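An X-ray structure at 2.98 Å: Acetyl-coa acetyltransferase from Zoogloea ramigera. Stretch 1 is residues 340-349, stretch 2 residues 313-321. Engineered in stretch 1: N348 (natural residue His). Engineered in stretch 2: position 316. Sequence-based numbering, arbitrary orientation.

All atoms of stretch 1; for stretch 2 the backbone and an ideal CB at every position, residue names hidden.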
ATOM      1  N   ASN A 340       0.508  43.193  -2.935  1.00 10.61           N
ATOM      2  CA  ASN A 340       1.085  42.683  -1.692  1.00 10.80           C
ATOM      3  C   ASN A 340       1.807  41.369  -1.862  1.00 10.97           C
ATOM      4  O   ASN A 340       2.041  40.657  -0.897  1.00 10.76           O
ATOM      5  CB  ASN A 340      -0.015  42.526  -0.638  1.00 10.62           C
ATOM      6  CG  ASN A 340      -0.423  43.837  -0.066  1.00  9.60           C
ATOM      7  OD1 ASN A 340       0.424  44.577   0.422  1.00 11.40           O
ATOM      8  ND2 ASN A 340      -1.705  44.158  -0.139  1.00  6.12           N
ATOM      9  N   GLY A 341       2.155  41.053  -3.100  1.00 11.56           N
ATOM     10  CA  GLY A 341       2.839  39.797  -3.414  1.00 12.09           C
ATOM     11  C   GLY A 341       1.812  38.898  -4.049  1.00 12.15           C
ATOM     12  O   GLY A 341       0.619  39.219  -4.003  1.00 12.72           O
ATOM     13  N   GLY A 342       2.264  37.790  -4.632  1.00 11.81           N
ATOM     14  CA  GLY A 342       1.383  36.857  -5.307  1.00 11.64           C
ATOM     15  C   GLY A 342       1.631  35.418  -4.866  1.00 12.20           C
ATOM     16  O   GLY A 342       2.340  35.155  -3.883  1.00 12.17           O
ATOM     17  N   ALA A 343       1.073  34.478  -5.627  1.00 12.31           N
ATOM     18  CA  ALA A 343       1.015  33.065  -5.244  1.00 12.19           C
ATOM     19  C   ALA A 343       2.320  32.246  -5.283  1.00 12.34           C
ATOM     20  O   ALA A 343       2.359  31.107  -4.820  1.00 12.25           O
ATOM     21  CB  ALA A 343      -0.049  32.369  -6.073  1.00 12.08           C
ATOM     22  N   ILE A 344       3.382  32.781  -5.870  1.00 12.53           N
ATOM     23  CA  ILE A 344       4.618  32.000  -5.966  1.00 12.42           C
ATOM     24  C   ILE A 344       5.277  32.018  -4.615  1.00 12.16           C
ATOM     25  O   ILE A 344       6.041  31.129  -4.261  1.00 11.98           O
ATOM     26  CB  ILE A 344       5.623  32.590  -6.994  1.00 12.67           C
ATOM     27  CG1 ILE A 344       4.897  33.104  -8.235  1.00 12.64           C
ATOM     28  CG2 ILE A 344       6.672  31.540  -7.395  1.00 13.12           C
ATOM     29  CD1 ILE A 344       5.821  33.394  -9.386  1.00 13.68           C
ATOM     30  N   ALA A 345       4.988  33.073  -3.873  1.00 12.29           N
ATOM     31  CA  ALA A 345       5.658  33.317  -2.621  1.00 12.36           C
ATOM     32  C   ALA A 345       4.720  32.979  -1.488  1.00 12.46           C
ATOM     33  O   ALA A 345       5.131  32.430  -0.464  1.00 12.90           O
ATOM     34  CB  ALA A 345       6.103  34.764  -2.542  1.00 12.70           C
ATOM     35  N   ILE A 346       3.441  33.270  -1.694  1.00 12.22           N
ATOM     36  CA  ILE A 346       2.420  32.979  -0.710  1.00 11.83           C
ATOM     37  C   ILE A 346       1.985  31.516  -0.814  1.00 11.70           C
ATOM     38  O   ILE A 346       1.331  30.990   0.072  1.00 11.85           O
ATOM     39  CB  ILE A 346       1.262  33.974  -0.886  1.00 11.82           C
ATOM     40  CG1 ILE A 346       1.748  35.369  -0.504  1.00 11.26           C
ATOM     41  CG2 ILE A 346       0.074  33.588  -0.068  1.00 12.10           C
ATOM     42  CD1 ILE A 346       1.223  36.451  -1.362  1.00 11.60           C
ATOM     43  N   GLY A 347       2.372  30.850  -1.902  1.00 11.84           N
ATOM     44  CA  GLY A 347       2.088  29.423  -2.120  1.00 12.03           C
ATOM     45  C   GLY A 347       0.676  29.285  -2.635  1.00 11.98           C
ATOM     46  O   GLY A 347      -0.007  30.286  -2.793  1.00 12.21           O
ATOM     47  N   ASN A 348       0.200  28.078  -2.886  1.00 11.80           N
ATOM     48  CA  ASN A 348      -1.187  28.014  -3.284  1.00 12.04           C
ATOM     49  C   ASN A 348      -1.942  26.777  -2.994  1.00 11.66           C
ATOM     50  O   ASN A 348      -1.449  25.675  -2.941  1.00 12.74           O
ATOM     51  CB  ASN A 348      -1.361  28.283  -4.759  1.00 12.29           C
ATOM     52  CG  ASN A 348      -1.221  27.053  -5.564  1.00 12.87           C
ATOM     53  OD1 ASN A 348      -1.265  25.941  -5.023  1.00 15.25           O
ATOM     54  ND2 ASN A 348      -1.052  27.221  -6.869  1.00 13.07           N
ATOM     55  N   PRO A 349      -3.173  26.977  -2.745  1.00 10.76           N
ATOM     56  CA  PRO A 349      -3.317  25.637  -2.343  1.00  9.94           C
ATOM     57  C   PRO A 349      -4.569  25.258  -3.026  1.00  9.21           C
ATOM     58  O   PRO A 349      -5.616  25.739  -2.650  1.00  9.53           O
ATOM     59  CB  PRO A 349      -3.535  25.763  -0.844  1.00  9.99           C
ATOM     60  CG  PRO A 349      -3.150  27.142  -0.475  1.00  9.73           C
ATOM     61  CD  PRO A 349      -3.020  27.955  -1.680  1.00 10.59           C
ATOM     62  N   UNK A 313      -5.738  45.119  -8.702  1.00 10.47           N
ATOM     63  CA  UNK A 313      -5.883  43.810  -9.391  1.00 10.39           C
ATOM     64  C   UNK A 313      -5.131  42.674  -8.700  1.00 10.44           C
ATOM     65  O   UNK A 313      -4.034  42.870  -8.214  1.00 10.54           O
ATOM     66  CB  UNK A 313      -5.386  43.925 -10.833  1.00 10.39           C
ATOM     67  N   UNK A 314      -5.735  41.496  -8.641  1.00 10.85           N
ATOM     68  CA  UNK A 314      -5.097  40.317  -8.056  1.00 11.83           C
ATOM     69  C   UNK A 314      -5.143  39.263  -9.135  1.00 12.64           C
ATOM     70  O   UNK A 314      -6.240  38.854  -9.541  1.00 12.96           O
ATOM     71  CB  UNK A 314      -5.782  39.851  -6.770  1.00 11.83           C
ATOM     72  N   UNK A 315      -3.984  38.815  -9.617  1.00 13.37           N
ATOM     73  CA  UNK A 315      -3.972  37.796 -10.663  1.00 14.09           C
ATOM     74  C   UNK A 315      -3.079  36.629 -10.253  1.00 14.98           C
ATOM     75  O   UNK A 315      -1.955  36.835  -9.845  1.00 15.04           O
ATOM     76  CB  UNK A 315      -3.497  38.391 -11.990  1.00 14.09           C
ATOM     77  N   UNK A 316      -3.600  35.410 -10.339  1.00 16.71           N
ATOM     78  CA  UNK A 316      -2.884  34.209  -9.878  1.00 18.95           C
ATOM     79  C   UNK A 316      -1.508  34.023 -10.517  1.00 19.97           C
ATOM     80  O   UNK A 316      -1.364  33.995 -11.746  1.00 20.00           O
ATOM     81  CB  UNK A 316      -3.734  32.969 -10.161  1.00 18.95           C
ATOM     82  N   UNK A 317      -0.498  33.885  -9.671  1.00 21.28           N
ATOM     83  CA  UNK A 317       0.824  33.557 -10.150  1.00 22.83           C
ATOM     84  C   UNK A 317       1.096  32.046 -10.056  1.00 23.67           C
ATOM     85  O   UNK A 317       2.075  31.636  -9.440  1.00 23.58           O
ATOM     86  CB  UNK A 317       1.873  34.340  -9.357  1.00 22.83           C
ATOM     87  N   UNK A 318       0.217  31.243 -10.661  1.00 24.91           N
ATOM     88  CA  UNK A 318       0.395  29.799 -10.774  1.00 26.13           C
ATOM     89  C   UNK A 318       1.836  29.464 -11.217  1.00 27.19           C
ATOM     90  O   UNK A 318       2.451  28.497 -10.728  1.00 27.32           O
ATOM     91  CB  UNK A 318      -0.619  29.218 -11.762  1.00 26.13           C
ATOM     92  N   UNK A 319       2.369  30.271 -12.136  1.00 27.98           N
ATOM     93  CA  UNK A 319       3.788  30.195 -12.520  1.00 28.60           C
ATOM     94  C   UNK A 319       4.295  31.595 -12.871  1.00 29.23           C
ATOM     95  O   UNK A 319       3.491  32.518 -13.052  1.00 29.30           O
ATOM     96  CB  UNK A 319       3.986  29.241 -13.700  1.00 28.60           C
ATOM     97  N   UNK A 320       5.610  31.773 -12.972  1.00 29.75           N
ATOM     98  CA  UNK A 320       6.080  33.031 -13.510  1.00 30.54           C
ATOM     99  C   UNK A 320       5.547  33.148 -14.936  1.00 31.20           C
ATOM    100  O   UNK A 320       4.967  34.161 -15.311  1.00 31.46           O
ATOM    101  CB  UNK A 320       7.607  33.122 -13.468  1.00 30.54           C
ATOM    102  N   UNK A 321       5.710  32.088 -15.722  1.00 32.04           N
ATOM    103  CA  UNK A 321       5.475  32.160 -17.166  1.00 32.78           C
ATOM    104  C   UNK A 321       4.085  32.674 -17.558  1.00 33.05           C
ATOM    105  O   UNK A 321       3.961  33.530 -18.459  1.00 33.14           O
ATOM    106  CB  UNK A 321       5.682  30.773 -17.777  1.00 32.78           C
TER

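Position 313 has an extended backbone, and its ideal CB has nothing of stretch 1 within 5.5 Å. Extended angles suit beta-branched residues; the residue is V313.

At position 314, in the strand, the CA-to-CB bond runs sideways and a short side chain would touch nothing here. A long one could approach the carbonyl G341 O. This acceptor would best suit a donor such as lysine or glutamine; glutamate or methionine would merely be long enough. The residue is E314; its OE2 lies 4.3 Å from G341 O and gains no bond there.

Position 315 points out of reach of stretch 1, so the contact leaves the choice open; the residue is A315.

Position 316 follows the strand, with its CB sideways and again free of neighbours. A medium or large side chain could extend toward A343 CB and the amide of N348, itself an engineered residue, so a polar or aromatic group would fit. The deposited residue is the engineered H316. With chi1 in t, its ring brings CE1 to 3.7 Å from A343 CB, while N348 ND2 lies at the ring edge, 3.5 Å from H316 NE2.

Position 317 faces stretch 1 most directly. Its CB points toward the backbone at A343 and I344, where a weakly bonded helix lies. The ideal CB is 3.5 Å from I344 CG1, a tight approach that leaves little spare room beside it, and 3.8 Å from A343 N. The NH of I344 favours an acceptor, and the absence of a side chain at G342 leaves space for one. Aspartate, asparagine, glutamine or glutamate are reasonable candidates. The residue is E317, m at chi1 and t at chi2. Its OE1 accepts a weak hydrogen bond from I344 N, 3.5 Å away and nearly straight at 167°. Its OE2 lies 3.1 Å from G342 CA, and an ideal CB on G342 would come within 1.8 Å of that oxygen.

Position 318 points away, its ideal CB 5.3 Å from N348 ND2; many residues would suit, and it is A318.

Position 319 also points away and immediately precedes a helix. Serine, threonine or aspartate are common at such an N-cap, but the residue is F319, whose side chain stays clear of stretch 1.

At position 320 the sideways CB lies near I344 CD1, which suits an apolar residue, and a small one already reaches it; A320 CB lies 4.5 Å from I344 CD1.

Position 321 is helical and out of reach, so any helix-compatible residue would do; it is A321.

Stretch 2 (313-321) VEAHEAFAA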
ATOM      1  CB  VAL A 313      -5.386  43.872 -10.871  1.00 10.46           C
ATOM      2  CG1 VAL A 313      -5.210  42.482 -11.425  1.00  9.56           C
ATOM      3  CG2 VAL A 313      -6.327  44.712 -11.748  1.00  9.03           C
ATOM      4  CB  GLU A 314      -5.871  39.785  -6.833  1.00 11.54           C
ATOM      5  CG  GLU A 314      -5.474  40.330  -5.480  1.00 12.33           C
ATOM      6  CD  GLU A 314      -4.115  39.833  -4.981  1.00 14.62           C
ATOM      7  OE1 GLU A 314      -3.716  38.692  -5.289  1.00 15.19           O
ATOM      8  OE2 GLU A 314      -3.431  40.598  -4.268  1.00 16.48           O
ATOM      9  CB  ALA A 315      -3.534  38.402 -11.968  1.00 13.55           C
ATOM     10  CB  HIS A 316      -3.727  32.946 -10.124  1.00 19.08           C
ATOM     11  CG  HIS A 316      -3.391  31.789  -9.226  1.00 20.86           C
ATOM     12  ND1 HIS A 316      -3.445  31.871  -7.849  1.00 22.03           N
ATOM     13  CD2 HIS A 316      -3.053  30.503  -9.511  1.00 22.61           C
ATOM     14  CE1 HIS A 316      -3.129  30.696  -7.326  1.00 22.73           C
ATOM     15  NE2 HIS A 316      -2.891  29.846  -8.314  1.00 23.01           N
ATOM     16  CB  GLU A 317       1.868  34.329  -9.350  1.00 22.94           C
ATOM     17  CG  GLU A 317       1.550  35.809  -9.169  1.00 23.91           C
ATOM     18  CD  GLU A 317       2.555  36.499  -8.242  1.00 24.98           C
ATOM     19  OE1 GLU A 317       3.386  35.766  -7.661  1.00 24.66           O
ATOM     20  OE2 GLU A 317       2.509  37.751  -8.101  1.00 24.69           O
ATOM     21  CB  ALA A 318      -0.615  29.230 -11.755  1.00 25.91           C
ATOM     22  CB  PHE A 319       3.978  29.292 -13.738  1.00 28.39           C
ATOM     23  CG  PHE A 319       3.710  27.843 -13.477  1.00 28.19           C
ATOM     24  CD1 PHE A 319       4.748  26.986 -13.107  1.00 27.22           C
ATOM     25  CD2 PHE A 319       2.437  27.319 -13.644  1.00 27.72           C
ATOM     26  CE1 PHE A 319       4.518  25.635 -12.883  1.00 25.33           C
ATOM     27  CE2 PHE A 319       2.205  25.975 -13.413  1.00 27.33           C
ATOM     28  CZ  PHE A 319       3.258  25.132 -13.039  1.00 25.73           C
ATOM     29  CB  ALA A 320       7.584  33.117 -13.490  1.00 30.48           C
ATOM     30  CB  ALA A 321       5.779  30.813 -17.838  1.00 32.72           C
TER
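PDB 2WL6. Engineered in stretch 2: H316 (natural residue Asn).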